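Long-range contact in Lmo0181 protein (PDB 5F7V), which binds the cyclic glucan cycloalternan as an extracellular lipoprotein and probably delivers it to an ABC transporter for uptake: residues 32-43 / 296-307. Sequence-based numbering, arbitrary orientation. Where two conformers were deposited one is given.
Sequences MVKEFEKQNPDI and AAFKFASFMSAN
Phe36 and Phe303 meet with each CG trans to its own backbone N (chi1 173° in both), which sends the two rings across the gap between their helices. Phe300 has the same kind of first torsion, and the three rings form an aromatic cluster. Phe36 lies in the middle. Its CB sits over the centre of the Phe303 ring, 3.8 Å from the centroid, a CH-pi contact. Its ring edge is turned to that same face, with Phe36 CD1 3.6 Å from Phe303 CG. One face of Phe36 receives the edge of Phe300, whose CD1 stands over the ring centre. These planes are 81° apart, a T-shaped pair. The opposite face is covered near its rim by Asn40 CB. Asn40 ND2 bonds back to Phe36 O at 2.9 Å and nearly straight (165°), just past the helix end.

At one end of the contact, Met32 SD and Met304 SD pack 3.7 Å apart. At the other, Ile43 CD1 lies 3.8 Å from Ala296 CB. Asn307 ND2 gives Gln39 OE1 a weak bond of 3.1 Å, and water 1 bridges the two amides. Asn307 OD1 also caps Ala310 N.

The contact joins helices 27-39 and 294-306 in one lobe of the solute-binding fold. Strand 43-49 touches Phe36 and Phe300, and helix 308-316 touches Met32 and Phe303.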
loop_
_atom_site.group_PDB
_atom_site.type_symbol
_atom_site.label_atom_id
_atom_site.label_comp_id
_atom_site.label_asym_id
_atom_site.label_seq_id
_atom_site.Cartn_x
_atom_site.Cartn_y
_atom_site.Cartn_z
ATOM N N MET A 32 -17.917 5.871 10.125
ATOM C CA MET A 32 -18.478 5.874 8.779
ATOM C C MET A 32 -19.733 5.007 8.661
ATOM O O MET A 32 -20.710 5.436 8.064
ATOM C CB MET A 32 -17.441 5.392 7.787
ATOM C CG MET A 32 -16.287 6.363 7.638
ATOM S SD MET A 32 -15.110 5.691 6.464
ATOM C CE MET A 32 -13.784 6.876 6.580
ATOM N N VAL A 33 -19.705 3.825 9.265
ATOM C CA VAL A 33 -20.881 2.943 9.237
ATOM C C VAL A 33 -22.067 3.614 9.948
ATOM O O VAL A 33 -23.198 3.578 9.427
ATOM C CB VAL A 33 -20.572 1.530 9.785
ATOM C CG1 VAL A 33 -21.818 0.683 10.009
ATOM C CG2 VAL A 33 -19.577 0.858 8.839
ATOM N N LYS A 34 -21.832 4.211 11.108
ATOM C CA LYS A 34 -22.886 4.911 11.821
ATOM C C LYS A 34 -23.509 6.012 10.960
ATOM O O LYS A 34 -24.720 6.196 10.950
ATOM C CB LYS A 34 -22.337 5.508 13.117
ATOM C CG LYS A 34 -23.269 6.420 13.921
ATOM C CD LYS A 34 -22.638 7.108 15.122
ATOM C CE LYS A 34 -21.563 8.131 14.745
ATOM N NZ LYS A 34 -20.988 8.714 15.963
ATOM N N GLU A 35 -22.665 6.792 10.302
ATOM C CA GLU A 35 -23.150 7.886 9.456
ATOM C C GLU A 35 -23.917 7.349 8.226
ATOM O O GLU A 35 -24.981 7.857 7.866
ATOM C CB GLU A 35 -21.989 8.791 9.045
ATOM C CG GLU A 35 -21.426 9.552 10.236
ATOM C CD GLU A 35 -22.362 10.580 10.813
ATOM O OE1 GLU A 35 -23.129 11.178 10.038
ATOM O OE2 GLU A 35 -22.322 10.865 12.040
ATOM N N PHE A 36 -23.415 6.273 7.651
ATOM C CA PHE A 36 -24.091 5.628 6.536
ATOM C C PHE A 36 -25.483 5.145 6.943
ATOM O O PHE A 36 -26.443 5.352 6.219
ATOM C CB PHE A 36 -23.276 4.453 5.973
ATOM C CG PHE A 36 -24.021 3.672 4.937
ATOM C CD1 PHE A 36 -24.140 4.150 3.657
ATOM C CD2 PHE A 36 -24.614 2.443 5.240
ATOM C CE1 PHE A 36 -24.847 3.468 2.665
ATOM C CE2 PHE A 36 -25.313 1.760 4.255
ATOM C CZ PHE A 36 -25.417 2.255 2.978
ATOM N N GLU A 37 -25.551 4.513 8.100
ATOM C CA GLU A 37 -26.812 3.972 8.612
ATOM C C GLU A 37 -27.789 5.085 8.954
ATOM O O GLU A 37 -28.995 4.916 8.753
ATOM C CB GLU A 37 -26.557 3.054 9.780
ATOM C CG GLU A 37 -25.868 1.756 9.328
ATOM C CD GLU A 37 -25.622 0.786 10.474
ATOM O OE1 GLU A 37 -25.754 1.130 11.674
ATOM O OE2 GLU A 37 -25.326 -0.383 10.188
ATOM N N LYS A 38 -27.282 6.213 9.444
ATOM C CA LYS A 38 -28.146 7.346 9.708
ATOM C C LYS A 38 -28.808 7.881 8.432
ATOM O O LYS A 38 -30.027 8.155 8.406
ATOM C CB LYS A 38 -27.342 8.491 10.328
ATOM C CG LYS A 38 -28.065 9.821 10.486
ATOM C CD LYS A 38 -29.266 9.729 11.387
ATOM C CE LYS A 38 -30.050 11.032 11.402
ATOM N NZ LYS A 38 -31.142 10.921 12.384
ATOM N N GLN A 39 -27.981 8.004 7.403
ATOM C CA GLN A 39 -28.407 8.509 6.094
ATOM C C GLN A 39 -29.142 7.465 5.260
ATOM O O GLN A 39 -29.770 7.832 4.276
ATOM C CB GLN A 39 -27.204 9.067 5.336
ATOM C CG GLN A 39 -26.549 10.249 6.063
ATOM C CD GLN A 39 -25.354 10.859 5.322
ATOM O OE1 GLN A 39 -25.033 10.443 4.220
ATOM N NE2 GLN A 39 -24.709 11.856 5.902
ATOM N N ASN A 40 -29.066 6.191 5.634
ATOM C CA ASN A 40 -29.720 5.124 4.872
ATOM C C ASN A 40 -30.438 4.198 5.859
ATOM O O ASN A 40 -29.972 3.089 6.134
ATOM C CB ASN A 40 -28.735 4.323 4.003
ATOM C CG ASN A 40 -28.030 5.180 2.990
ATOM O OD1 ASN A 40 -28.484 5.275 1.843
ATOM N ND2 ASN A 40 -26.994 5.864 3.388
ATOM N N PRO A 41 -31.575 4.658 6.402
ATOM C CA PRO A 41 -32.165 3.926 7.552
ATOM C C PRO A 41 -32.627 2.491 7.255
ATOM O O PRO A 41 -32.900 1.726 8.182
ATOM C CB PRO A 41 -33.357 4.808 7.994
ATOM C CG PRO A 41 -33.576 5.738 6.867
ATOM C CD PRO A 41 -32.295 5.904 6.094
ATOM N N ASP A 42 -32.720 2.129 5.980
ATOM C CA ASP A 42 -33.180 0.805 5.613
ATOM C C ASP A 42 -32.025 -0.180 5.445
ATOM O O ASP A 42 -32.281 -1.343 5.126
ATOM C CB ASP A 42 -33.978 0.849 4.301
ATOM C CG ASP A 42 -35.358 1.414 4.438
ATOM O OD1 ASP A 42 -35.918 1.522 5.548
ATOM O OD2 ASP A 42 -35.915 1.709 3.354
ATOM N N ILE A 43 -30.774 0.248 5.630
ATOM C CA ILE A 43 -29.613 -0.601 5.335
ATOM C C ILE A 43 -28.739 -0.701 6.567
ATOM O O ILE A 43 -28.366 0.320 7.144
ATOM C CB ILE A 43 -28.794 -0.077 4.129
ATOM C CG1 ILE A 43 -29.660 0.102 2.876
ATOM C CG2 ILE A 43 -27.648 -1.039 3.845
ATOM C CD1 ILE A 43 -28.960 0.816 1.738
ATOM N N ALA A 296 -28.093 -2.054 -2.332
ATOM C CA ALA A 296 -27.659 -1.637 -1.000
ATOM C C ALA A 296 -26.140 -1.662 -0.866
ATOM O O ALA A 296 -25.539 -0.776 -0.278
ATOM C CB ALA A 296 -28.284 -2.525 0.058
ATOM N N ALA A 297 -25.484 -2.684 -1.403
ATOM C CA ALA A 297 -24.013 -2.796 -1.363
ATOM C C ALA A 297 -23.370 -1.671 -2.140
ATOM O O ALA A 297 -22.401 -1.073 -1.679
ATOM C CB ALA A 297 -23.598 -4.157 -1.872
ATOM N N PHE A 298 -23.926 -1.364 -3.313
ATOM C CA PHE A 298 -23.476 -0.240 -4.083
ATOM C C PHE A 298 -23.629 1.077 -3.356
ATOM O O PHE A 298 -22.735 1.929 -3.398
ATOM C CB PHE A 298 -24.172 -0.173 -5.450
ATOM C CG PHE A 298 -23.743 1.035 -6.217
ATOM C CD1 PHE A 298 -22.493 1.059 -6.826
ATOM C CD2 PHE A 298 -24.510 2.178 -6.222
ATOM C CE1 PHE A 298 -22.053 2.212 -7.464
ATOM C CE2 PHE A 298 -24.073 3.307 -6.880
ATOM C CZ PHE A 298 -22.845 3.321 -7.523
ATOM N N LYS A 299 -24.747 1.251 -2.652
ATOM C CA LYS A 299 -24.932 2.513 -1.923
ATOM C C LYS A 299 -23.849 2.664 -0.852
ATOM O O LYS A 299 -23.320 3.753 -0.623
ATOM C CB LYS A 299 -26.295 2.586 -1.275
ATOM C CG LYS A 299 -27.402 2.891 -2.259
ATOM C CD LYS A 299 -28.711 2.872 -1.493
ATOM C CE LYS A 299 -29.882 3.085 -2.380
ATOM N NZ LYS A 299 -29.757 4.364 -3.102
ATOM N N PHE A 300 -23.517 1.577 -0.174
ATOM C CA PHE A 300 -22.445 1.632 0.806
ATOM C C PHE A 300 -21.096 1.900 0.115
ATOM O O PHE A 300 -20.320 2.755 0.595
ATOM C CB PHE A 300 -22.385 0.321 1.589
ATOM C CG PHE A 300 -21.271 0.314 2.604
ATOM C CD1 PHE A 300 -21.338 1.170 3.691
ATOM C CD2 PHE A 300 -20.118 -0.449 2.411
ATOM C CE1 PHE A 300 -20.298 1.208 4.615
ATOM C CE2 PHE A 300 -19.110 -0.427 3.334
ATOM C CZ PHE A 300 -19.185 0.406 4.425
ATOM N N ALA A 301 -20.782 1.219 -0.992
ATOM C CA ALA A 301 -19.557 1.491 -1.725
ATOM C C ALA A 301 -19.446 2.926 -2.180
ATOM O O ALA A 301 -18.369 3.542 -2.108
ATOM C CB ALA A 301 -19.408 0.529 -2.912
ATOM N N SER A 302 -20.555 3.465 -2.685
ATOM C CA SER A 302 -20.604 4.834 -3.160
ATOM C C SER A 302 -20.392 5.814 -2.010
ATOM O O SER A 302 -19.659 6.794 -2.143
ATOM C CB SER A 302 -21.920 5.086 -3.900
ATOM O OG SER A 302 -21.921 6.427 -4.387
ATOM N N PHE A 303 -21.049 5.579 -0.879
ATOM C CA PHE A 303 -20.848 6.376 0.332
ATOM C C PHE A 303 -19.371 6.413 0.731
ATOM O O PHE A 303 -18.777 7.459 0.982
ATOM C CB PHE A 303 -21.730 5.808 1.479
ATOM C CG PHE A 303 -21.489 6.432 2.824
ATOM C CD1 PHE A 303 -20.510 5.927 3.670
ATOM C CD2 PHE A 303 -22.253 7.510 3.259
ATOM C CE1 PHE A 303 -20.286 6.510 4.918
ATOM C CE2 PHE A 303 -22.020 8.065 4.519
ATOM C CZ PHE A 303 -21.043 7.560 5.346
ATOM N N MET A 304 -18.755 5.256 0.810
ATOM C CA MET A 304 -17.371 5.164 1.227
ATOM C C MET A 304 -16.521 5.884 0.204
ATOM O O MET A 304 -15.523 6.484 0.590
ATOM C CB MET A 304 -16.953 3.704 1.349
ATOM C CG MET A 304 -17.553 3.003 2.534
ATOM S SD MET A 304 -16.981 3.565 4.127
ATOM C CE MET A 304 -15.416 2.661 4.265
ATOM N N SER A 305 -16.884 5.910 -1.071
ATOM C CA SER A 305 -16.066 6.515 -2.094
ATOM C C SER A 305 -16.102 8.039 -2.049
ATOM O O SER A 305 -15.047 8.707 -2.097
ATOM C CB SER A 305 -16.535 6.020 -3.469
ATOM O OG SER A 305 -15.722 6.552 -4.486
ATOM N N ALA A 306 -17.310 8.573 -1.942
ATOM C CA ALA A 306 -17.554 9.972 -2.272
ATOM C C ALA A 306 -18.345 10.755 -1.246
ATOM O O ALA A 306 -18.438 11.971 -1.377
ATOM C CB ALA A 306 -18.206 10.059 -3.650
ATOM N N ASN A 307 -18.909 10.138 -0.218
ATOM C CA ASN A 307 -19.655 10.926 0.762
ATOM C C ASN A 307 -18.732 11.866 1.541
ATOM O O ASN A 307 -17.680 11.454 2.012
ATOM C CB ASN A 307 -20.400 9.959 1.681
ATOM C CG ASN A 307 -21.202 10.694 2.710
ATOM O OD1 ASN A 307 -20.665 11.124 3.743
ATOM N ND2 ASN A 307 -22.489 10.818 2.451
HETATM O O HOH W 1 -22.703 13.515 4.228
#